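Local coordinates for putative fructose-bisphosphate aldolase (Coccidioides immitis, PDB 3PM6), which is a putative class II fructose-bisphosphate aldolase, a zinc-binding protein built as a closed barrel of eight parallel strands surrounded by helices, at residues A[115-129]-A[140-153]. Sequence-based numbering, arbitrary orientation.
Sequences DSIMVDMSHFSKEEN and CNARGIATEAEPGR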
ATOM      1  N   ASP A 115       0.617 -15.893  -4.909  1.00 19.04           N
ATOM      2  CA  ASP A 115       0.010 -17.086  -5.502  1.00 18.63           C
ATOM      3  C   ASP A 115       0.923 -17.701  -6.575  1.00 18.26           C
ATOM      4  O   ASP A 115       0.849 -18.892  -6.846  1.00 18.83           O
ATOM      5  CB  ASP A 115      -1.340 -16.727  -6.097  1.00 18.67           C
ATOM      6  CG  ASP A 115      -2.277 -16.112  -5.071  1.00 19.67           C
ATOM      7  OD1 ASP A 115      -2.721 -16.834  -4.169  1.00 22.67           O
ATOM      8  OD2 ASP A 115      -2.561 -14.907  -5.150  1.00 18.73           O
ATOM      9  N   SER A 116       1.767 -16.868  -7.198  1.00 17.20           N
ATOM     10  CA  SER A 116       2.638 -17.310  -8.293  1.00 15.67           C
ATOM     11  C   SER A 116       3.861 -16.444  -8.375  1.00 14.68           C
ATOM     12  O   SER A 116       3.867 -15.315  -7.899  1.00 14.51           O
ATOM     13  CB  SER A 116       1.907 -17.323  -9.646  1.00 15.96           C
ATOM     14  OG  SER A 116       1.317 -16.075  -9.938  1.00 15.41           O
ATOM     15  N   ILE A 117       4.925 -16.961  -8.963  1.00 14.12           N
ATOM     16  CA  ILE A 117       6.162 -16.184  -8.981  1.00 12.74           C
ATOM     17  C   ILE A 117       6.763 -16.426 -10.328  1.00 12.98           C
ATOM     18  O   ILE A 117       6.728 -17.541 -10.821  1.00 13.03           O
ATOM     19  CB  ILE A 117       7.124 -16.687  -7.873  1.00 12.88           C
ATOM     20  CG1 ILE A 117       6.559 -16.393  -6.475  1.00 11.92           C
ATOM     21  CG2 ILE A 117       8.583 -16.162  -8.069  1.00 11.95           C
ATOM     22  CD1 ILE A 117       7.487 -16.912  -5.305  1.00 11.66           C
ATOM     23  N   MET A 118       7.311 -15.385 -10.936  1.00 12.12           N
ATOM     24  CA  MET A 118       8.035 -15.596 -12.144  1.00 12.68           C
ATOM     25  C   MET A 118       9.488 -15.899 -11.831  1.00 11.36           C
ATOM     26  O   MET A 118      10.216 -15.020 -11.411  1.00 11.77           O
ATOM     27  CB  MET A 118       7.917 -14.400 -13.120  1.00 12.03           C
ATOM     28  CG  MET A 118       8.696 -14.641 -14.397  1.00 11.39           C
ATOM     29  SD  MET A 118       8.858 -13.156 -15.421  0.99 12.51           S
ATOM     30  CE  MET A 118       9.490 -13.972 -16.923  1.00  7.58           C
ATOM     31  N   VAL A 119       9.909 -17.139 -12.064  1.00 12.04           N
ATOM     32  CA  VAL A 119      11.325 -17.524 -11.881  1.00 12.42           C
ATOM     33  C   VAL A 119      12.034 -17.159 -13.173  1.00 12.85           C
ATOM     34  O   VAL A 119      12.068 -17.954 -14.112  1.00 14.82           O
ATOM     35  CB  VAL A 119      11.482 -19.052 -11.570  1.00 13.50           C
ATOM     36  CG1 VAL A 119      12.917 -19.381 -11.300  1.00 12.94           C
ATOM     37  CG2 VAL A 119      10.577 -19.451 -10.386  1.00 10.83           C
ATOM     38  N   ASP A 120      12.546 -15.937 -13.225  1.00 12.56           N
ATOM     39  CA  ASP A 120      13.081 -15.343 -14.430  1.00 13.10           C
ATOM     40  C   ASP A 120      14.600 -15.465 -14.391  1.00 13.79           C
ATOM     41  O   ASP A 120      15.293 -14.564 -13.912  1.00 13.51           O
ATOM     42  CB  ASP A 120      12.680 -13.847 -14.518  1.00 13.00           C
ATOM     43  CG  ASP A 120      13.185 -13.194 -15.794  1.00 14.19           C
ATOM     44  OD1 ASP A 120      13.825 -13.926 -16.576  1.00 14.85           O
ATOM     45  OD2 ASP A 120      12.915 -11.989 -16.050  1.00 15.30           O
ATOM     46  N   MET A 121      15.123 -16.583 -14.889  1.00 14.05           N
ATOM     47  CA  MET A 121      16.580 -16.784 -14.930  1.00 14.66           C
ATOM     48  C   MET A 121      17.162 -16.529 -16.326  1.00 15.58           C
ATOM     49  O   MET A 121      18.217 -17.069 -16.695  1.00 15.31           O
ATOM     50  CB  MET A 121      16.881 -18.214 -14.449  1.00 15.53           C
ATOM     51  CG  MET A 121      16.366 -18.474 -12.991  1.00 11.98           C
ATOM     52  SD  MET A 121      17.296 -17.517 -11.766  1.00 15.51           S
ATOM     53  CE  MET A 121      16.014 -16.628 -10.891  1.00 13.96           C
ATOM     54  N   SER A 122      16.464 -15.689 -17.102  1.00 15.52           N
ATOM     55  CA  SER A 122      16.750 -15.520 -18.527  1.00 16.03           C
ATOM     56  C   SER A 122      18.056 -14.782 -18.778  1.00 16.40           C
ATOM     57  O   SER A 122      18.590 -14.816 -19.888  1.00 17.40           O
ATOM     58  CB  SER A 122      15.592 -14.753 -19.209  1.00 15.82           C
ATOM     59  OG  SER A 122      15.572 -13.405 -18.746  1.00 15.73           O
ATOM     60  N   HIS A 123      18.561 -14.099 -17.752  1.00 16.65           N
ATOM     61  CA  HIS A 123      19.844 -13.426 -17.853  1.00 16.94           C
ATOM     62  C   HIS A 123      21.056 -14.359 -17.848  1.00 17.77           C
ATOM     63  O   HIS A 123      22.148 -13.956 -18.264  1.00 17.61           O
ATOM     64  CB  HIS A 123      19.984 -12.367 -16.763  1.00 17.27           C
ATOM     65  CG  HIS A 123      19.140 -11.149 -17.001  1.00 16.78           C
ATOM     66  ND1 HIS A 123      19.579  -9.877 -16.715  1.00 15.36           N
ATOM     67  CD2 HIS A 123      17.898 -11.011 -17.513  1.00 16.27           C
ATOM     68  CE1 HIS A 123      18.622  -9.007 -17.005  1.00 16.72           C
ATOM     69  NE2 HIS A 123      17.595  -9.668 -17.498  1.00 17.09           N
ATOM     70  N   PHE A 124      20.858 -15.593 -17.388  1.00 17.69           N
ATOM     71  CA  PHE A 124      21.916 -16.597 -17.349  1.00 17.77           C
ATOM     72  C   PHE A 124      21.916 -17.371 -18.658  1.00 18.09           C
ATOM     73  O   PHE A 124      20.981 -17.233 -19.465  1.00 18.33           O
ATOM     74  CB  PHE A 124      21.727 -17.531 -16.119  1.00 17.64           C
ATOM     75  CG  PHE A 124      21.768 -16.802 -14.798  1.00 15.46           C
ATOM     76  CD1 PHE A 124      22.969 -16.288 -14.303  1.00 15.85           C
ATOM     77  CD2 PHE A 124      20.589 -16.578 -14.074  1.00 17.54           C
ATOM     78  CE1 PHE A 124      23.008 -15.571 -13.092  1.00 18.30           C
ATOM     79  CE2 PHE A 124      20.596 -15.864 -12.859  1.00 17.56           C
ATOM     80  CZ  PHE A 124      21.803 -15.355 -12.359  1.00 16.92           C
ATOM     81  N   SER A 125      22.964 -18.173 -18.882  1.00 19.35           N
ATOM     82  CA  SER A 125      23.028 -19.068 -20.053  1.00 19.23           C
ATOM     83  C   SER A 125      21.828 -19.979 -19.973  1.00 19.06           C
ATOM     84  O   SER A 125      21.265 -20.200 -18.865  1.00 17.98           O
ATOM     85  CB  SER A 125      24.327 -19.901 -20.052  1.00 21.00           C
ATOM     86  OG  SER A 125      24.393 -20.791 -18.945  1.00 20.22           O
ATOM     87  N   LYS A 126      21.425 -20.491 -21.129  1.00 18.57           N
ATOM     88  CA  LYS A 126      20.284 -21.391 -21.219  1.00 19.91           C
ATOM     89  C   LYS A 126      20.315 -22.528 -20.189  1.00 19.46           C
ATOM     90  O   LYS A 126      19.327 -22.806 -19.503  1.00 19.05           O
ATOM     91  CB  LYS A 126      20.190 -21.968 -22.643  1.00 20.47           C
ATOM     92  CG  LYS A 126      18.980 -22.825 -22.832  1.00 23.69           C
ATOM     93  CD  LYS A 126      19.037 -23.646 -24.117  1.00 31.73           C
ATOM     94  CE  LYS A 126      19.436 -25.097 -23.850  1.00 34.53           C
ATOM     95  NZ  LYS A 126      18.776 -25.612 -22.587  1.00 36.26           N
ATOM     96  N   GLU A 127      21.452 -23.210 -20.110  1.00 20.23           N
ATOM     97  CA  GLU A 127      21.604 -24.396 -19.248  1.00 20.35           C
ATOM     98  C   GLU A 127      21.531 -24.016 -17.748  1.00 19.43           C
ATOM     99  O   GLU A 127      20.940 -24.712 -16.947  1.00 19.61           O
ATOM    100  CB  GLU A 127      22.911 -25.125 -19.618  1.00 21.92           C
ATOM    101  CG  GLU A 127      22.983 -25.668 -21.092  1.00 26.00           C
ATOM    102  CD  GLU A 127      23.480 -24.653 -22.185  1.00 31.21           C
ATOM    103  OE1 GLU A 127      23.915 -23.487 -21.914  1.00 33.06           O
ATOM    104  OE2 GLU A 127      23.425 -25.055 -23.368  1.00 34.93           O
ATOM    105  N   GLU A 128      22.105 -22.880 -17.385  1.00 18.99           N
ATOM    106  CA  GLU A 128      21.982 -22.361 -16.030  1.00 18.82           C
ATOM    107  C   GLU A 128      20.542 -21.918 -15.711  1.00 18.24           C
ATOM    108  O   GLU A 128      20.020 -22.197 -14.622  1.00 19.49           O
ATOM    109  CB  GLU A 128      22.984 -21.208 -15.830  1.00 17.82           C
ATOM    110  CG  GLU A 128      23.028 -20.622 -14.414  1.00 17.79           C
ATOM    111  CD  GLU A 128      23.731 -21.534 -13.410  1.00 19.82           C
ATOM    112  OE1 GLU A 128      23.966 -22.742 -13.676  1.00 18.55           O
ATOM    113  OE2 GLU A 128      24.055 -21.025 -12.335  1.00 19.42           O
ATOM    114  N   ASN A 129      19.908 -21.234 -16.653  1.00 18.14           N
ATOM    115  CA  ASN A 129      18.492 -20.859 -16.555  1.00 17.91           C
ATOM    116  C   ASN A 129      17.664 -22.130 -16.255  1.00 18.46           C
ATOM    117  O   ASN A 129      16.875 -22.153 -15.305  1.00 18.34           O
ATOM    118  CB  ASN A 129      18.106 -20.162 -17.880  1.00 16.82           C
ATOM    119  CG  ASN A 129      16.650 -19.681 -17.954  1.00 18.50           C
ATOM    120  OD1 ASN A 129      15.788 -20.015 -17.120  1.00 15.19           O
ATOM    121  ND2 ASN A 129      16.360 -18.901 -19.033  1.00 17.50           N
ATOM    122  N   CYS A 140       9.305 -23.299  -4.749  1.00 21.59           N
ATOM    123  CA  CYS A 140       8.017 -22.620  -4.785  1.00 20.28           C
ATOM    124  C   CYS A 140       6.837 -23.610  -4.630  1.00 21.24           C
ATOM    125  O   CYS A 140       5.860 -23.343  -3.929  1.00 20.35           O
ATOM    126  CB  CYS A 140       7.885 -21.854  -6.108  1.00 19.15           C
ATOM    127  SG  CYS A 140       9.018 -20.442  -6.289  1.00 18.56           S
ATOM    128  N   ASN A 141       6.907 -24.715  -5.362  1.00 22.69           N
ATOM    129  CA  ASN A 141       5.855 -25.725  -5.359  1.00 24.44           C
ATOM    130  C   ASN A 141       5.642 -26.301  -3.940  1.00 25.26           C
ATOM    131  O   ASN A 141       4.506 -26.384  -3.462  1.00 25.30           O
ATOM    132  CB  ASN A 141       6.204 -26.854  -6.329  1.00 24.79           C
ATOM    133  CG  ASN A 141       5.989 -26.474  -7.785  1.00 25.67           C
ATOM    134  OD1 ASN A 141       5.605 -25.338  -8.111  1.00 27.38           O
ATOM    135  ND2 ASN A 141       6.226 -27.440  -8.683  1.00 25.70           N
ATOM    136  N   ALA A 142       6.739 -26.650  -3.272  1.00 25.91           N
ATOM    137  CA  ALA A 142       6.711 -27.054  -1.848  1.00 26.91           C
ATOM    138  C   ALA A 142       5.863 -26.122  -0.991  1.00 27.28           C
ATOM    139  O   ALA A 142       5.351 -26.551   0.037  1.00 26.54           O
ATOM    140  CB  ALA A 142       8.118 -27.135  -1.273  1.00 26.40           C
ATOM    141  N   ARG A 143       5.697 -24.862  -1.434  1.00 25.92           N
ATOM    142  CA  ARG A 143       5.027 -23.877  -0.617  1.00 25.61           C
ATOM    143  C   ARG A 143       3.675 -23.441  -1.176  1.00 25.33           C
ATOM    144  O   ARG A 143       3.100 -22.416  -0.739  1.00 25.07           O
ATOM    145  CB  ARG A 143       5.962 -22.695  -0.347  1.00 25.98           C
ATOM    146  CG  ARG A 143       7.144 -23.093   0.563  1.00 28.21           C
ATOM    147  CD  ARG A 143       8.433 -22.331   0.278  1.00 30.21           C
ATOM    148  NE  ARG A 143       9.443 -22.776   1.232  1.00 30.28           N
ATOM    149  CZ  ARG A 143      10.212 -23.858   1.096  1.00 31.90           C
ATOM    150  NH1 ARG A 143      10.141 -24.612   0.009  1.00 31.63           N
ATOM    151  NH2 ARG A 143      11.058 -24.196   2.072  1.00 33.23           N
ATOM    152  N   GLY A 144       3.165 -24.227  -2.119  1.00 23.96           N
ATOM    153  CA  GLY A 144       1.871 -23.952  -2.731  1.00 23.96           C
ATOM    154  C   GLY A 144       1.889 -22.960  -3.891  1.00 23.07           C
ATOM    155  O   GLY A 144       0.834 -22.532  -4.355  1.00 23.19           O
ATOM    156  N   ILE A 145       3.082 -22.623  -4.388  1.00 21.67           N
ATOM    157  CA  ILE A 145       3.229 -21.472  -5.292  1.00 19.83           C
ATOM    158  C   ILE A 145       3.430 -21.893  -6.756  1.00 18.77           C
ATOM    159  O   ILE A 145       4.305 -22.680  -7.049  1.00 17.99           O
ATOM    160  CB  ILE A 145       4.381 -20.571  -4.795  1.00 19.67           C
ATOM    161  CG1 ILE A 145       4.057 -20.044  -3.379  1.00 19.38           C
ATOM    162  CG2 ILE A 145       4.679 -19.438  -5.801  1.00 18.16           C
ATOM    163  CD1 ILE A 145       5.249 -19.303  -2.696  1.00 18.61           C
ATOM    164  N   ALA A 146       2.583 -21.384  -7.647  1.00 17.29           N
ATOM    165  CA  ALA A 146       2.702 -21.618  -9.072  1.00 17.09           C
ATOM    166  C   ALA A 146       3.858 -20.777  -9.675  1.00 16.90           C
ATOM    167  O   ALA A 146       4.304 -19.800  -9.068  1.00 17.15           O
ATOM    168  CB  ALA A 146       1.393 -21.267  -9.746  1.00 17.67           C
ATOM    169  N   THR A 147       4.356 -21.154 -10.847  1.00 15.65           N
ATOM    170  CA  THR A 147       5.583 -20.530 -11.373  1.00 15.82           C
ATOM    171  C   THR A 147       5.541 -20.279 -12.864  1.00 15.51           C
ATOM    172  O   THR A 147       4.868 -20.982 -13.602  1.00 15.51           O
ATOM    173  CB  THR A 147       6.871 -21.341 -11.085  1.00 15.74           C
ATOM    174  OG1 THR A 147       6.774 -22.610 -11.694  1.00 17.17           O
ATOM    175  CG2 THR A 147       7.126 -21.521  -9.614  1.00 15.98           C
ATOM    176  N   GLU A 148       6.273 -19.268 -13.281  1.00 15.38           N
ATOM    177  CA  GLU A 148       6.383 -18.880 -14.687  1.00 15.65           C
ATOM    178  C   GLU A 148       7.865 -18.813 -14.916  1.00 16.05           C
ATOM    179  O   GLU A 148       8.587 -18.388 -14.027  1.00 16.70           O
ATOM    180  CB  GLU A 148       5.755 -17.502 -14.890  1.00 14.52           C
ATOM    181  CG  GLU A 148       5.950 -16.862 -16.260  1.00 15.25           C
ATOM    182  CD  GLU A 148       5.295 -15.484 -16.348  1.00 15.12           C
ATOM    183  OE1 GLU A 148       4.175 -15.300 -15.802  1.00 14.67           O
ATOM    184  OE2 GLU A 148       5.907 -14.574 -16.950  1.00 13.54           O
ATOM    185  N   ALA A 149       8.309 -19.215 -16.102  1.00 15.99           N
ATOM    186  CA  ALA A 149       9.696 -19.135 -16.482  1.00 16.03           C
ATOM    187  C   ALA A 149       9.818 -18.609 -17.896  1.00 15.68           C
ATOM    188  O   ALA A 149       8.829 -18.554 -18.637  1.00 15.77           O
ATOM    189  CB  ALA A 149      10.358 -20.500 -16.353  1.00 15.94           C
ATOM    190  N   GLU A 150      11.024 -18.167 -18.233  1.00 16.12           N
ATOM    191  CA  GLU A 150      11.301 -17.577 -19.552  1.00 16.20           C
ATOM    192  C   GLU A 150      12.287 -18.413 -20.369  1.00 16.71           C
ATOM    193  O   GLU A 150      13.517 -18.335 -20.172  1.00 16.75           O
ATOM    194  CB  GLU A 150      11.856 -16.168 -19.390  1.00 15.68           C
ATOM    195  CG  GLU A 150      12.073 -15.421 -20.700  1.00 15.64           C
ATOM    196  CD  GLU A 150      12.388 -13.937 -20.450  1.00 16.59           C
ATOM    197  OE1 GLU A 150      11.694 -13.295 -19.647  1.00 15.79           O
ATOM    198  OE2 GLU A 150      13.307 -13.411 -21.080  1.00 14.92           O
ATOM    199  N   PRO A 151      11.770 -19.182 -21.331  1.00 17.73           N
ATOM    200  CA  PRO A 151      12.652 -20.054 -22.129  1.00 17.91           C
ATOM    201  C   PRO A 151      13.285 -19.251 -23.243  1.00 17.76           C
ATOM    202  O   PRO A 151      13.093 -19.560 -24.426  1.00 18.13           O
ATOM    203  CB  PRO A 151      11.683 -21.083 -22.709  1.00 17.84           C
ATOM    204  CG  PRO A 151      10.373 -20.391 -22.763  1.00 17.44           C
ATOM    205  CD  PRO A 151      10.374 -19.254 -21.777  1.00 17.54           C
ATOM    206  N   GLY A 152      14.045 -18.229 -22.875  1.00 17.55           N
ATOM    207  CA  GLY A 152      14.711 -17.392 -23.886  1.00 17.35           C
ATOM    208  C   GLY A 152      15.201 -16.166 -23.171  1.00 16.71           C
ATOM    209  O   GLY A 152      15.351 -16.216 -21.953  1.00 17.25           O
ATOM    210  N   ARG A 153      15.467 -15.091 -23.906  1.00 15.35           N
ATOM    211  CA  ARG A 153      15.849 -13.811 -23.304  1.00 14.41           C
ATOM    212  C   ARG A 153      15.220 -12.630 -24.047  1.00 14.36           C
ATOM    213  O   ARG A 153      15.662 -12.263 -25.141  1.00 13.36           O
ATOM    214  CB  ARG A 153      17.368 -13.632 -23.269  1.00 13.68           C
ATOM    215  CG  ARG A 153      17.801 -12.476 -22.346  1.00 12.63           C
ATOM    216  CD  ARG A 153      19.321 -12.322 -22.388  1.00 15.66           C
ATOM    217  NE  ARG A 153      19.924 -13.549 -21.863  1.00 16.57           N
ATOM    218  CZ  ARG A 153      20.994 -14.151 -22.374  1.00 18.85           C
ATOM    219  NH1 ARG A 153      21.615 -13.651 -23.453  1.00 17.09           N
ATOM    220  NH2 ARG A 153      21.451 -15.257 -21.789  1.00 18.14           N
TER
HETATM  221  O   HOH W   1      13.436 -18.548 -16.550  1.00 10.51           O
HETATM  222  O   HOH W   2      12.763 -11.049 -18.672  1.00  9.73           O
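Cys140 meets Ile117 where helix 126-141 packs over the sheet, its SG lying 4.0 Å from Ile117 CD1. Gly144 then ends the helix in a Schellman motif and turns the chain toward strand 146-149, which runs parallel to strand 116-119 at 26°. Five residues after Cys140, Ile145 adds its CG2 branch to the apolar patch, 3.6 Å from Ile117 CG1; that methyl reaches across because it stands anti to its own backbone N. The backbone ladder follows: Ala146 N bonds to Asp115 O, Ala146 O receives Ile117 N, Glu148 N bonds to Ile117 O, and Glu148 O takes Val119 N at 2.7 Å. Thr147 lays its CG2 beside Val119 CG2 on the helix-covered face. Glu148 points the other way, into the barrel, where its extended chain crosses that of Met118 and puts OE2 3.6 Å from SD; the carboxylate is held by Lys247 and by the zinc ligand His227. At Glu150 the strands have parted, and a water joins Val119 O, Met121 N, Asn129 OD1 and Glu150 N, while Asn129 ND2 bonds to Glu150 O at 3.1 Å. Glu150 OE1 lies 3.8 Å from Asp120 OD1, two like charges close together; a second water bridges OE1 to Asp120 OD2, which also accepts from the zinc ligand His91, and Glu150 OE2 is hydrogen-bonded to Ile154, just beyond the segment. Arg153, bent at chi3 (-63°), sets its guanidinium edge against two carbonyls: NE reaches Ser122 O almost straight (2.7 Å, 170°) and NH2 reaches Phe124 O. This right-handed beta-alpha-beta unit of a TIM barrel thus has an apolar outer side and an acidic inner end, whose Glu148 and Asp120 probably orient zinc-binding histidines as second-shell acceptors.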